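PDB 5JP6: putative polysaccharide deacetylase from Bdellovibrio bacteriovorus HD100, which probably acts as a zinc-dependent peptidoglycan deacetylase of carbohydrate esterase family 4, removing acetyl groups from the sugars of the bacterial cell wall. Local coordinates for residues A[32-37]-A[91-96]; A[294-299]-A[373-378]; A[138-143]-A[191-196]; A[59-64]-A[103-108]. The protein carries 1 engineered substitution. All coordinates share one frame; numbering follows the deposited sequence.

Interactions 1 and 4 belong to the same N-terminal bundle of helices and are neighbours, with centres about 16 Å apart; they meet where Glu96 OE1 lies 4.2 Å from Arg61 NH1 in plain packing. Interaction 1 faces the catalytic part: the side chain of Asn37 comes within about 12 Å of that of Tyr280, a zinc ligand, and about 13 Å of the zinc ion. Interaction 2 is on the opposite side of the chain's centre from interaction 1, about 34 Å between centres, with the Thr296 side chain about 11 Å from that of zinc ligand His227 and the Ser295 side chain about 7 Å from a magnesium ion. Interaction 3, about 30 Å from interaction 1 between centres, lies away from the metal site.

Interaction 1 (A[32-37]-A[91-96]); sequences QAVSDN and TLFENE
Leu92 and Asn37 both have CG anti to the backbone N (chi1 -171° and -174°), and with those torsions the two side chains lie side by side, pointing opposite ways. Leu92 forks at its tip: CD1 lies 3.5 Å from Asn37 ND2, while CD2 turns to the helix backbone and sits 3.6 Å from Ala33 O. That carbonyl already accepts the helical bond from Asn37 N, so the methyl packs on an oxygen that has its donor. Leu92 CD2 is also 4.0 Å from Ala33 CB, and it brushes Val34 CG2.

Phe93 comes in next to the leucine. Its CG is anti to the carbonyl carbon (chi1 -67°), and the far end of the ring reaches the helix: Phe93 CZ lies 3.6 Å from Ala33 CB. Val34 CG2 meets the ring at its edge, near the ring plane, 4.2 Å from Phe93 CE2. Apart from Ala33 O, the main polar group touched is the amide of Asn37, whose polar atoms are satisfied elsewhere, OD1 by Thr310 N and ND2 by Trp308 O. These two bonds hold the amide group in position beside CD1 of Leu92.

Trp46 of helix 43-47 touches both Asn37 and Leu92, and Pro53, at the start of helix 53-66, packs on Leu92 and Phe93. Just beyond, Glu94 forms salt bridges to Arg98 and to Arg339 of helix 339-354. Helix 24-39 and the residues leading into helix 94-98 thus meet where the N-terminal helices abut the loop carrying Trp308 and Thr310 and helix 339-354 of the catalytic part.

Interaction 2 (A[294-299]-A[373-378]); sequences KSTGEF and SKLVKR
Lys374 runs its extended side chain past Lys294 O and donates from NZ to Ser295 OG at 2.9 Å. On the way its CB packs against Lys294, 3.6 Å from Lys294 O and 3.8 Å from Lys294 CD, the two lysine chains crossing at a slant. Leu375 divides its methyls: CD2 touches Lys294 CB at 3.9 Å, and CD1 meets Thr296 tip to tip, 3.5 Å from Thr296 OG1.

Two waters bridge the segments. Water 1 joins the backbones, donating to Lys294 O and accepting from Lys374 N, at 2.8 Å in each case. Water 2 links Thr296 OG1 to Ser373 OG. Lys294 O also receives Thr296 OG1, which comes from above the carbonyl plane (54° out of it).

Further out, turns set these groups in place. Ser295, with positive phi, is the C-prime residue of the Schellman motif that ends helix 285-293, just ahead of strand 297-299. In segment 373-378, a type I turn runs from Ser373 to Val376, with an ST turn from Leu375 N to Ser373 OG; the tail here runs beside helix 251-269, where Leu375 touches His262.

Ser295 OG is also hydrogen-bonded to the carbonyl Ser156 O, to which it can only be the donor. Within the two segments the ammonium group meets this hydroxyl, and its charge would probably polarise it and may strengthen the bond to Ser156 O.

Interaction 3 (A[138-143]-A[191-196]); sequences VQSRNS and LKEVNA
Glu193 OE1 is gripped by two donors: Ser140 OG, in a short bond of 2.5 Å, and water 3 at 2.8 Å. The hydroxyl arrives from above the carboxylate plane, 44° out of it. The other oxygen, Glu193 OE2, takes Ser140 N at 2.9 Å on its syn side, so one serine holds both carboxylate oxygens through its backbone and its side chain. Ser140 OG lies between its backbone N and carbonyl carbon (chi1 77°), where it also accepts from Asn142 N at 3.1 Å, completing an ST turn. That bond is fairly straight, 162° at the hydrogen, and it positions the hydroxyl for the glutamate. Such a set of donors would probably favour the charged carboxylate.

Asn142 adds the apolar part, with its CB 3.7 Å from Val194 CG1. Its ND2 donates to water 3, which bridges to the glutamate, and to Pro346 O.

Glu193 lies at the end of helix 183-193 and Val194 just beyond it, the helix being closed by a Schellman motif with Asn195 as C-prime residue. Asn195 ND2 in turn reaches Phe146 O and Asp148 OD1, while Pro346 and Leu349 of helix 339-354 pack alongside, so the loop ahead of strand 150-153 touches both helix 183-193 and helix 339-354.

Interaction 4 (A[59-64]-A[103-108]); sequences NWRHEF and RALVSG
Apolar packing carries this contact, and Leu105 is in the middle of it. Its two methyls part company: Leu105 CD1 touches the side-chain stems of neighbouring residues, Trp60 CB and Arg61 CG, each at 3.9 Å, while Leu105 CD2 lies 3.5 Å from Phe64 CD2. Phe64 has CG anti to its backbone N (chi1 -172°) and runs alongside the leucine, headed the other way. Leu105 approaches the ring obliquely, as does Ala104, whose CB is 3.8 Å from Phe64 CZ.

This is helix-on-helix packing within the N-terminal helical part: helix 53-66 presents Trp60, Arg61 and Phe64 to the short helix 103-106. A disulfide between Cys79 and Cys109 ties helix 71-83 to the chain directly after Gly108. The indole of Trp60 leads away from the short helix, touches helices 24-39 and 71-83, and makes an edge-to-face pair with Phe57.

Polar bonds flank the apolar patch. Arg61, bent at chi3, sends NH1 to Asn102 OD1, just before the short helix. Lys75 NZ donates to Ala104 O and is hydrogen-bonded to Ser107 OG, while its side chain touches Phe64.

Interaction 1 (A[32-37]-A[91-96])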
loop_
_atom_site.group_PDB
_atom_site.type_symbol
_atom_site.label_atom_id
_atom_site.label_comp_id
_atom_site.label_asym_id
_atom_site.label_seq_id
_atom_site.Cartn_x
_atom_site.Cartn_y
_atom_site.Cartn_z
ATOM N N GLN A 32 -16.658 -14.977 3.295
ATOM C CA GLN A 32 -17.198 -13.687 2.826
ATOM C C GLN A 32 -16.116 -12.699 2.342
ATOM O O GLN A 32 -16.279 -11.960 1.349
ATOM C CB GLN A 32 -18.034 -13.030 3.918
ATOM C CG GLN A 32 -18.742 -11.776 3.424
ATOM C CD GLN A 32 -19.477 -11.041 4.513
ATOM O OE1 GLN A 32 -19.463 -11.455 5.668
ATOM N NE2 GLN A 32 -20.119 -9.929 4.153
ATOM N N ALA A 33 -15.004 -12.703 3.035
ATOM C CA ALA A 33 -13.854 -11.876 2.623
ATOM C C ALA A 33 -13.399 -12.256 1.209
ATOM O O ALA A 33 -13.200 -11.419 0.325
ATOM C CB ALA A 33 -12.717 -12.068 3.596
ATOM N N VAL A 34 -13.252 -13.555 1.016
ATOM C CA VAL A 34 -12.817 -14.102 -0.266
ATOM C C VAL A 34 -13.847 -13.757 -1.362
ATOM O O VAL A 34 -13.479 -13.264 -2.451
ATOM C CB VAL A 34 -12.591 -15.626 -0.171
ATOM C CG1 VAL A 34 -12.275 -16.211 -1.538
ATOM C CG2 VAL A 34 -11.460 -15.933 0.792
ATOM N N SER A 35 -15.117 -14.035 -1.081
ATOM C CA SER A 35 -16.213 -13.703 -2.003
ATOM C C SER A 35 -16.283 -12.213 -2.359
ATOM O O SER A 35 -16.414 -11.862 -3.535
ATOM C CB SER A 35 -17.571 -14.108 -1.396
ATOM O OG SER A 35 -18.635 -13.681 -2.261
ATOM N N ASP A 36 -16.223 -11.345 -1.340
ATOM C CA ASP A 36 -16.319 -9.888 -1.567
ATOM C C ASP A 36 -15.102 -9.386 -2.357
ATOM O O ASP A 36 -15.223 -8.491 -3.197
ATOM C CB ASP A 36 -16.398 -9.096 -0.259
ATOM C CG ASP A 36 -17.732 -9.186 0.424
ATOM O OD1 ASP A 36 -18.615 -9.894 -0.093
ATOM O OD2 ASP A 36 -17.897 -8.524 1.480
ATOM N N ASN A 37 -13.930 -9.959 -2.092
ATOM C CA ASN A 37 -12.725 -9.553 -2.804
ATOM C C ASN A 37 -12.842 -9.870 -4.299
ATOM O O ASN A 37 -12.377 -9.132 -5.149
ATOM C CB ASN A 37 -11.500 -10.242 -2.225
ATOM C CG ASN A 37 -10.214 -9.745 -2.849
ATOM O OD1 ASN A 37 -9.675 -10.343 -3.746
ATOM N ND2 ASN A 37 -9.718 -8.636 -2.329
ATOM N N THR A 91 -3.663 -15.885 0.737
ATOM C CA THR A 91 -2.867 -14.655 0.644
ATOM C C THR A 91 -3.649 -13.405 1.052
ATOM O O THR A 91 -3.058 -12.414 1.466
ATOM C CB THR A 91 -2.171 -14.416 -0.721
ATOM O OG1 THR A 91 -3.126 -14.139 -1.753
ATOM C CG2 THR A 91 -1.304 -15.617 -1.080
ATOM N N LEU A 92 -4.974 -13.447 0.937
ATOM C CA LEU A 92 -5.810 -12.321 1.350
ATOM C C LEU A 92 -5.651 -12.007 2.855
ATOM O O LEU A 92 -5.861 -10.878 3.274
ATOM C CB LEU A 92 -7.275 -12.620 1.024
ATOM C CG LEU A 92 -8.266 -11.489 1.192
ATOM C CD1 LEU A 92 -7.978 -10.318 0.257
ATOM C CD2 LEU A 92 -9.669 -12.014 0.930
ATOM N N PHE A 93 -5.341 -13.036 3.644
ATOM C CA PHE A 93 -5.225 -12.928 5.095
ATOM C C PHE A 93 -3.784 -12.875 5.579
ATOM O O PHE A 93 -3.535 -12.865 6.770
ATOM C CB PHE A 93 -5.938 -14.128 5.733
ATOM C CG PHE A 93 -7.409 -14.121 5.542
ATOM C CD1 PHE A 93 -8.231 -13.429 6.441
ATOM C CD2 PHE A 93 -7.986 -14.802 4.460
ATOM C CE1 PHE A 93 -9.600 -13.399 6.253
ATOM C CE2 PHE A 93 -9.364 -14.784 4.296
ATOM C CZ PHE A 93 -10.162 -14.070 5.184
ATOM N N GLU A 94 -2.828 -12.880 4.655
ATOM C CA GLU A 94 -1.415 -12.970 5.027
ATOM C C GLU A 94 -1.009 -11.850 5.969
ATOM O O GLU A 94 -0.293 -12.090 6.952
ATOM C CB GLU A 94 -0.534 -12.928 3.788
ATOM C CG GLU A 94 0.949 -12.985 4.057
ATOM C CD GLU A 94 1.790 -13.152 2.820
ATOM O OE1 GLU A 94 1.275 -13.025 1.699
ATOM O OE2 GLU A 94 3.032 -13.385 3.034
ATOM N N ASN A 95 -1.412 -10.612 5.671
ATOM C CA ASN A 95 -0.957 -9.515 6.526
ATOM C C ASN A 95 -1.483 -9.684 7.941
ATOM O O ASN A 95 -0.779 -9.421 8.908
ATOM C CB ASN A 95 -1.394 -8.167 5.980
ATOM C CG ASN A 95 -0.582 -7.736 4.806
ATOM O OD1 ASN A 95 0.147 -8.528 4.207
ATOM N ND2 ASN A 95 -0.651 -6.452 4.505
ATOM N N GLU A 96 -2.715 -10.175 8.058
ATOM C CA GLU A 96 -3.285 -10.370 9.401
ATOM C C GLU A 96 -2.569 -11.509 10.126
ATOM O O GLU A 96 -2.334 -11.432 11.327
ATOM C CB GLU A 96 -4.788 -10.605 9.341
ATOM C CG GLU A 96 -5.574 -9.411 8.845
ATOM C CD GLU A 96 -5.246 -8.142 9.577
ATOM O OE1 GLU A 96 -5.253 -8.170 10.845
ATOM O OE2 GLU A 96 -5.039 -7.118 8.890
#

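Interaction 2 (A[294-299]-A[373-378])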
loop_
_atom_site.group_PDB
_atom_site.type_symbol
_atom_site.label_atom_id
_atom_site.label_comp_id
_atom_site.label_asym_id
_atom_site.label_seq_id
_atom_site.Cartn_x
_atom_site.Cartn_y
_atom_site.Cartn_z
ATOM N N LYS A 294 -4.202 24.669 3.300
ATOM C CA LYS A 294 -3.065 24.087 4.006
ATOM C C LYS A 294 -1.899 23.733 3.102
ATOM O O LYS A 294 -0.997 23.026 3.529
ATOM C CB LYS A 294 -3.527 22.881 4.834
ATOM C CG LYS A 294 -4.597 23.229 5.866
ATOM C CD LYS A 294 -4.111 24.216 6.903
ATOM C CE LYS A 294 -5.197 24.594 7.893
ATOM N NZ LYS A 294 -4.711 25.605 8.879
ATOM N N SER A 295 -1.875 24.275 1.892
ATOM C CA SER A 295 -0.704 24.217 1.009
ATOM C C SER A 295 -0.206 22.773 0.834
ATOM O O SER A 295 0.989 22.492 0.862
ATOM C CB SER A 295 0.416 25.131 1.536
ATOM O OG SER A 295 -0.012 26.483 1.644
ATOM N N THR A 296 -1.169 21.872 0.605
ATOM C CA THR A 296 -0.869 20.471 0.465
ATOM C C THR A 296 -1.538 19.948 -0.801
ATOM O O THR A 296 -2.748 20.154 -1.007
ATOM C CB THR A 296 -1.352 19.665 1.699
ATOM O OG1 THR A 296 -0.705 20.183 2.885
ATOM C CG2 THR A 296 -1.067 18.219 1.585
ATOM N N GLY A 297 -0.750 19.297 -1.651
ATOM C CA GLY A 297 -1.278 18.739 -2.902
ATOM C C GLY A 297 -2.169 17.533 -2.625
ATOM O O GLY A 297 -1.929 16.793 -1.685
ATOM N N GLU A 298 -3.202 17.386 -3.456
ATOM C CA GLU A 298 -4.194 16.328 -3.422
ATOM C C GLU A 298 -3.908 15.407 -4.587
ATOM O O GLU A 298 -4.014 15.787 -5.745
ATOM C CB GLU A 298 -5.610 16.911 -3.537
ATOM C CG GLU A 298 -6.721 15.872 -3.541
ATOM C CD GLU A 298 -8.086 16.432 -3.859
ATOM O OE1 GLU A 298 -8.236 17.703 -3.754
ATOM O OE2 GLU A 298 -9.014 15.689 -4.148
ATOM N N PHE A 299 -3.575 14.168 -4.282
ATOM C CA PHE A 299 -3.121 13.222 -5.303
ATOM C C PHE A 299 -4.159 12.128 -5.467
ATOM O O PHE A 299 -4.354 11.271 -4.582
ATOM C CB PHE A 299 -1.746 12.653 -4.945
ATOM C CG PHE A 299 -0.636 13.601 -5.273
ATOM C CD1 PHE A 299 -0.409 14.736 -4.466
ATOM C CD2 PHE A 299 0.142 13.432 -6.418
ATOM C CE1 PHE A 299 0.538 15.649 -4.805
ATOM C CE2 PHE A 299 1.123 14.360 -6.731
ATOM C CZ PHE A 299 1.306 15.463 -5.917
ATOM N N SER A 373 5.042 22.015 7.101
ATOM C CA SER A 373 3.685 21.599 6.788
ATOM C C SER A 373 2.661 22.325 7.678
ATOM O O SER A 373 2.775 22.340 8.903
ATOM C CB SER A 373 3.496 20.113 7.034
ATOM O OG SER A 373 2.142 19.736 6.801
ATOM N N LYS A 374 1.625 22.850 7.022
ATOM C CA LYS A 374 0.490 23.449 7.739
ATOM C C LYS A 374 -0.436 22.417 8.410
ATOM O O LYS A 374 -1.393 22.805 9.090
ATOM C CB LYS A 374 -0.279 24.382 6.814
ATOM C CG LYS A 374 0.539 25.585 6.379
ATOM C CD LYS A 374 -0.203 26.416 5.335
ATOM C CE LYS A 374 0.539 27.646 4.969
ATOM N NZ LYS A 374 -0.150 28.370 3.901
ATOM N N LEU A 375 -0.134 21.128 8.200
ATOM C CA LEU A 375 -0.888 20.036 8.787
ATOM C C LEU A 375 -0.248 19.488 10.057
ATOM O O LEU A 375 -0.802 18.597 10.683
ATOM C CB LEU A 375 -1.064 18.907 7.764
ATOM C CG LEU A 375 -1.864 19.249 6.529
ATOM C CD1 LEU A 375 -1.844 18.124 5.523
ATOM C CD2 LEU A 375 -3.317 19.615 6.884
ATOM N N VAL A 376 0.935 19.994 10.412
ATOM C CA VAL A 376 1.623 19.464 11.563
ATOM C C VAL A 376 1.867 20.524 12.633
ATOM O O VAL A 376 1.977 21.720 12.323
ATOM C CB VAL A 376 2.946 18.780 11.217
ATOM C CG1 VAL A 376 2.812 17.772 10.080
ATOM C CG2 VAL A 376 4.019 19.744 10.978
ATOM N N LYS A 377 1.971 20.053 13.883
ATOM C CA LYS A 377 2.386 20.849 15.034
ATOM C C LYS A 377 3.873 20.587 15.298
ATOM O O LYS A 377 4.321 19.430 15.374
ATOM C CB LYS A 377 1.612 20.414 16.248
ATOM C CG LYS A 377 0.141 20.620 16.166
ATOM C CD LYS A 377 -0.548 20.268 17.502
ATOM C CE LYS A 377 -0.217 21.228 18.638
ATOM N NZ LYS A 377 -1.160 21.089 19.793
ATOM N N ARG A 378 4.645 21.655 15.364
ATOM C CA ARG A 378 6.069 21.552 15.627
ATOM C C ARG A 378 6.333 21.113 17.051
ATOM O O ARG A 378 5.464 21.218 17.910
ATOM C CB ARG A 378 6.744 22.897 15.396
ATOM C CG ARG A 378 6.518 23.522 14.020
ATOM C CD ARG A 378 7.393 24.776 13.892
ATOM N NE ARG A 378 7.031 25.629 12.753
ATOM C CZ ARG A 378 7.539 25.523 11.523
ATOM N NH1 ARG A 378 8.454 24.570 11.224
ATOM N NH2 ARG A 378 7.120 26.383 10.573
HETATM O O HOH W 1 1.722 22.654 4.189
HETATM O O HOH W 2 1.796 19.439 4.118
#

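Interaction 3 (A[138-143]-A[191-196])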
loop_
_atom_site.group_PDB
_atom_site.type_symbol
_atom_site.label_atom_id
_atom_site.label_comp_id
_atom_site.label_asym_id
_atom_site.label_seq_id
_atom_site.Cartn_x
_atom_site.Cartn_y
_atom_site.Cartn_z
ATOM N N VAL A 138 16.859 -9.750 -2.170
ATOM C CA VAL A 138 17.355 -10.326 -3.384
ATOM C C VAL A 138 17.664 -9.175 -4.314
ATOM O O VAL A 138 16.952 -8.121 -4.346
ATOM C CB VAL A 138 16.398 -11.389 -3.998
ATOM C CG1 VAL A 138 16.136 -12.467 -2.966
ATOM C CG2 VAL A 138 15.083 -10.785 -4.499
ATOM N N GLN A 139 18.789 -9.364 -4.999
ATOM C CA GLN A 139 19.189 -8.534 -6.115
ATOM C C GLN A 139 18.582 -9.218 -7.336
ATOM O O GLN A 139 18.923 -10.357 -7.722
ATOM C CB GLN A 139 20.713 -8.365 -6.230
ATOM C CG GLN A 139 21.149 -7.555 -7.457
ATOM C CD GLN A 139 22.654 -7.534 -7.650
ATOM O OE1 GLN A 139 23.174 -7.907 -8.706
ATOM N NE2 GLN A 139 23.363 -7.110 -6.624
ATOM N N SER A 140 17.660 -8.523 -7.931
ATOM C CA SER A 140 16.992 -9.061 -9.133
ATOM C C SER A 140 17.988 -9.031 -10.279
ATOM O O SER A 140 19.109 -8.503 -10.170
ATOM C CB SER A 140 15.743 -8.258 -9.501
ATOM O OG SER A 140 16.097 -7.092 -10.108
ATOM N N ARG A 141 17.547 -9.600 -11.398
ATOM C CA ARG A 141 18.332 -9.626 -12.607
ATOM C C ARG A 141 18.394 -8.296 -13.319
ATOM O O ARG A 141 19.075 -8.187 -14.321
ATOM C CB ARG A 141 17.727 -10.673 -13.559
ATOM C CG ARG A 141 17.862 -12.102 -13.033
ATOM C CD ARG A 141 17.131 -13.104 -13.903
ATOM N NE ARG A 141 17.026 -14.394 -13.215
ATOM C CZ ARG A 141 16.215 -15.401 -13.561
ATOM N NH1 ARG A 141 15.406 -15.316 -14.615
ATOM N NH2 ARG A 141 16.221 -16.518 -12.847
ATOM N N ASN A 142 17.654 -7.290 -12.817
ATOM C CA ASN A 142 17.621 -5.977 -13.493
ATOM C C ASN A 142 18.951 -5.295 -13.428
ATOM O O ASN A 142 19.459 -5.066 -12.344
ATOM C CB ASN A 142 16.548 -5.058 -12.894
ATOM C CG ASN A 142 15.155 -5.444 -13.278
ATOM O OD1 ASN A 142 14.948 -6.115 -14.290
ATOM N ND2 ASN A 142 14.131 -4.930 -12.489
ATOM N N SER A 143 19.487 -4.935 -14.585
ATOM C CA SER A 143 20.756 -4.172 -14.657
ATOM C C SER A 143 20.612 -3.103 -15.722
ATOM O O SER A 143 21.405 -2.997 -16.653
ATOM C CB SER A 143 21.925 -5.072 -14.975
ATOM O OG SER A 143 21.509 -5.906 -15.994
ATOM N N LEU A 191 13.202 -0.614 -6.521
ATOM C CA LEU A 191 13.298 0.742 -7.046
ATOM C C LEU A 191 14.737 1.183 -7.175
ATOM O O LEU A 191 15.147 1.757 -8.194
ATOM C CB LEU A 191 12.502 1.712 -6.171
ATOM C CG LEU A 191 10.989 1.530 -6.146
ATOM C CD1 LEU A 191 10.367 2.346 -5.023
ATOM C CD2 LEU A 191 10.337 1.926 -7.460
ATOM N N LYS A 192 15.503 0.957 -6.116
ATOM C CA LYS A 192 16.866 1.441 -6.062
ATOM C C LYS A 192 17.738 0.809 -7.153
ATOM O O LYS A 192 18.608 1.487 -7.738
ATOM C CB LYS A 192 17.486 1.242 -4.684
ATOM C CG LYS A 192 18.873 1.862 -4.547
ATOM C CD LYS A 192 19.398 1.736 -3.124
ATOM C CE LYS A 192 20.811 2.303 -3.066
ATOM N NZ LYS A 192 21.540 2.007 -1.803
ATOM N N GLU A 193 17.539 -0.493 -7.407
ATOM C CA GLU A 193 18.327 -1.230 -8.413
ATOM C C GLU A 193 18.299 -0.572 -9.785
ATOM O O GLU A 193 19.263 -0.722 -10.567
ATOM C CB GLU A 193 17.734 -2.673 -8.651
ATOM C CG GLU A 193 18.030 -3.614 -7.599
ATOM C CD GLU A 193 17.330 -4.959 -7.776
ATOM O OE1 GLU A 193 16.244 -5.189 -8.450
ATOM O OE2 GLU A 193 17.871 -5.790 -7.121
ATOM N N VAL A 194 17.177 0.092 -10.086
ATOM C CA VAL A 194 16.973 0.684 -11.406
ATOM C C VAL A 194 16.871 2.224 -11.361
ATOM O O VAL A 194 16.441 2.865 -12.334
ATOM C CB VAL A 194 15.756 0.042 -12.112
ATOM C CG1 VAL A 194 15.982 -1.449 -12.304
ATOM C CG2 VAL A 194 14.447 0.332 -11.360
ATOM N N ASN A 195 17.250 2.812 -10.227
ATOM C CA ASN A 195 17.253 4.282 -10.052
ATOM C C ASN A 195 15.874 4.897 -10.168
ATOM O O ASN A 195 15.764 6.035 -10.556
ATOM C CB ASN A 195 18.223 4.953 -11.013
ATOM C CG ASN A 195 18.438 6.413 -10.716
ATOM O OD1 ASN A 195 18.666 6.787 -9.567
ATOM N ND2 ASN A 195 18.348 7.259 -11.741
ATOM N N ALA A 196 14.835 4.142 -9.809
ATOM C CA ALA A 196 13.482 4.672 -9.807
ATOM C C ALA A 196 13.156 5.312 -8.471
ATOM O O ALA A 196 13.480 4.757 -7.416
ATOM C CB ALA A 196 12.450 3.597 -10.109
HETATM O O HOH W 3 14.199 -3.890 -9.806
#

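Interaction 4 (A[59-64]-A[103-108])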
loop_
_atom_site.group_PDB
_atom_site.type_symbol
_atom_site.label_atom_id
_atom_site.label_comp_id
_atom_site.label_asym_id
_atom_site.label_seq_id
_atom_site.Cartn_x
_atom_site.Cartn_y
_atom_site.Cartn_z
ATOM N N ASN A 59 -12.041 -6.970 14.977
ATOM C CA ASN A 59 -13.192 -7.413 15.749
ATOM C C ASN A 59 -12.907 -8.698 16.514
ATOM O O ASN A 59 -13.301 -8.819 17.660
ATOM C CB ASN A 59 -14.393 -7.634 14.849
ATOM C CG ASN A 59 -15.597 -8.134 15.624
ATOM O OD1 ASN A 59 -16.126 -7.442 16.508
ATOM N ND2 ASN A 59 -15.997 -9.352 15.356
ATOM N N TRP A 60 -12.222 -9.653 15.883
ATOM C CA TRP A 60 -11.856 -10.897 16.584
ATOM C C TRP A 60 -10.915 -10.633 17.760
ATOM O O TRP A 60 -11.045 -11.264 18.792
ATOM C CB TRP A 60 -11.268 -11.968 15.632
ATOM C CG TRP A 60 -12.308 -12.526 14.706
ATOM C CD1 TRP A 60 -13.642 -12.760 15.003
ATOM C CD2 TRP A 60 -12.122 -12.956 13.363
ATOM N NE1 TRP A 60 -14.280 -13.275 13.916
ATOM C CE2 TRP A 60 -13.386 -13.401 12.889
ATOM C CE3 TRP A 60 -11.024 -12.997 12.499
ATOM C CZ2 TRP A 60 -13.576 -13.892 11.598
ATOM C CZ3 TRP A 60 -11.216 -13.484 11.220
ATOM C CH2 TRP A 60 -12.488 -13.926 10.771
ATOM N N ARG A 61 -9.984 -9.697 17.622
ATOM C CA ARG A 61 -9.152 -9.364 18.760
ATOM C C ARG A 61 -10.015 -8.842 19.902
ATOM O O ARG A 61 -9.753 -9.171 21.055
ATOM C CB ARG A 61 -8.081 -8.344 18.412
ATOM C CG ARG A 61 -6.968 -8.867 17.554
ATOM C CD ARG A 61 -5.767 -7.937 17.497
ATOM N NE ARG A 61 -6.121 -6.580 17.122
ATOM C CZ ARG A 61 -6.213 -6.139 15.863
ATOM N NH1 ARG A 61 -6.018 -6.957 14.828
ATOM N NH2 ARG A 61 -6.535 -4.878 15.630
ATOM N N HIS A 62 -11.012 -8.004 19.589
ATOM C CA HIS A 62 -11.902 -7.472 20.622
ATOM C C HIS A 62 -12.716 -8.585 21.283
ATOM O O HIS A 62 -12.775 -8.684 22.510
ATOM C CB HIS A 62 -12.804 -6.395 20.054
ATOM C CG HIS A 62 -13.700 -5.777 21.069
ATOM N ND1 HIS A 62 -13.280 -4.756 21.896
ATOM C CD2 HIS A 62 -14.971 -6.068 21.434
ATOM C CE1 HIS A 62 -14.270 -4.419 22.704
ATOM N NE2 HIS A 62 -15.307 -5.200 22.442
ATOM N N GLU A 63 -13.287 -9.472 20.475
ATOM C CA GLU A 63 -14.083 -10.578 21.015
ATOM C C GLU A 63 -13.262 -11.493 21.915
ATOM O O GLU A 63 -13.722 -11.939 22.969
ATOM C CB GLU A 63 -14.709 -11.387 19.880
ATOM C CG GLU A 63 -15.717 -10.569 19.089
ATOM C CD GLU A 63 -16.390 -11.338 17.985
ATOM O OE1 GLU A 63 -15.929 -12.456 17.628
ATOM O OE2 GLU A 63 -17.406 -10.811 17.482
ATOM N N PHE A 64 -12.036 -11.752 21.469
ATOM C CA PHE A 64 -11.079 -12.588 22.187
ATOM C C PHE A 64 -10.713 -11.963 23.537
ATOM O O PHE A 64 -10.647 -12.635 24.552
ATOM C CB PHE A 64 -9.872 -12.777 21.271
ATOM C CG PHE A 64 -8.845 -13.762 21.745
ATOM C CD1 PHE A 64 -7.868 -13.384 22.659
ATOM C CD2 PHE A 64 -8.801 -15.054 21.231
ATOM C CE1 PHE A 64 -6.906 -14.267 23.068
ATOM C CE2 PHE A 64 -7.819 -15.925 21.628
ATOM C CZ PHE A 64 -6.874 -15.538 22.545
ATOM N N ARG A 103 -1.230 -12.335 17.277
ATOM C CA ARG A 103 -0.412 -13.491 17.664
ATOM C C ARG A 103 -1.244 -14.551 18.377
ATOM O O ARG A 103 -1.126 -15.762 18.080
ATOM C CB ARG A 103 0.785 -13.052 18.545
ATOM C CG ARG A 103 1.686 -14.206 18.949
ATOM C CD ARG A 103 2.486 -13.950 20.220
ATOM N NE ARG A 103 1.632 -13.653 21.388
ATOM C CZ ARG A 103 0.835 -14.527 22.022
ATOM N NH1 ARG A 103 0.722 -15.803 21.619
ATOM N NH2 ARG A 103 0.127 -14.111 23.065
ATOM N N ALA A 104 -2.057 -14.133 19.358
ATOM C CA ALA A 104 -2.808 -15.130 20.153
ATOM C C ALA A 104 -3.900 -15.818 19.367
ATOM O O ALA A 104 -4.266 -16.953 19.662
ATOM C CB ALA A 104 -3.383 -14.508 21.399
ATOM N N LEU A 105 -4.445 -15.123 18.381
ATOM C CA LEU A 105 -5.477 -15.714 17.526
ATOM C C LEU A 105 -4.957 -16.828 16.635
ATOM O O LEU A 105 -5.658 -17.820 16.390
ATOM C CB LEU A 105 -6.141 -14.657 16.657
ATOM C CG LEU A 105 -7.075 -13.673 17.350
ATOM C CD1 LEU A 105 -7.502 -12.550 16.426
ATOM C CD2 LEU A 105 -8.307 -14.341 17.881
ATOM N N VAL A 106 -3.738 -16.660 16.133
ATOM C CA VAL A 106 -3.184 -17.560 15.086
ATOM C C VAL A 106 -2.001 -18.409 15.540
ATOM O O VAL A 106 -1.451 -19.156 14.739
ATOM C CB VAL A 106 -2.833 -16.809 13.782
ATOM C CG1 VAL A 106 -4.085 -16.169 13.205
ATOM C CG2 VAL A 106 -1.693 -15.811 14.007
ATOM N N SER A 107 -1.661 -18.381 16.831
ATOM C CA SER A 107 -0.458 -19.087 17.325
ATOM C C SER A 107 -0.494 -20.606 17.036
ATOM O O SER A 107 0.547 -21.257 16.814
ATOM C CB SER A 107 -0.254 -18.829 18.813
ATOM O OG SER A 107 -1.402 -19.175 19.566
ATOM N N GLY A 108 -1.702 -21.144 16.989
ATOM C CA GLY A 108 -1.914 -22.580 16.745
ATOM C C GLY A 108 -1.604 -23.051 15.356
ATOM O O GLY A 108 -1.395 -24.220 15.149
#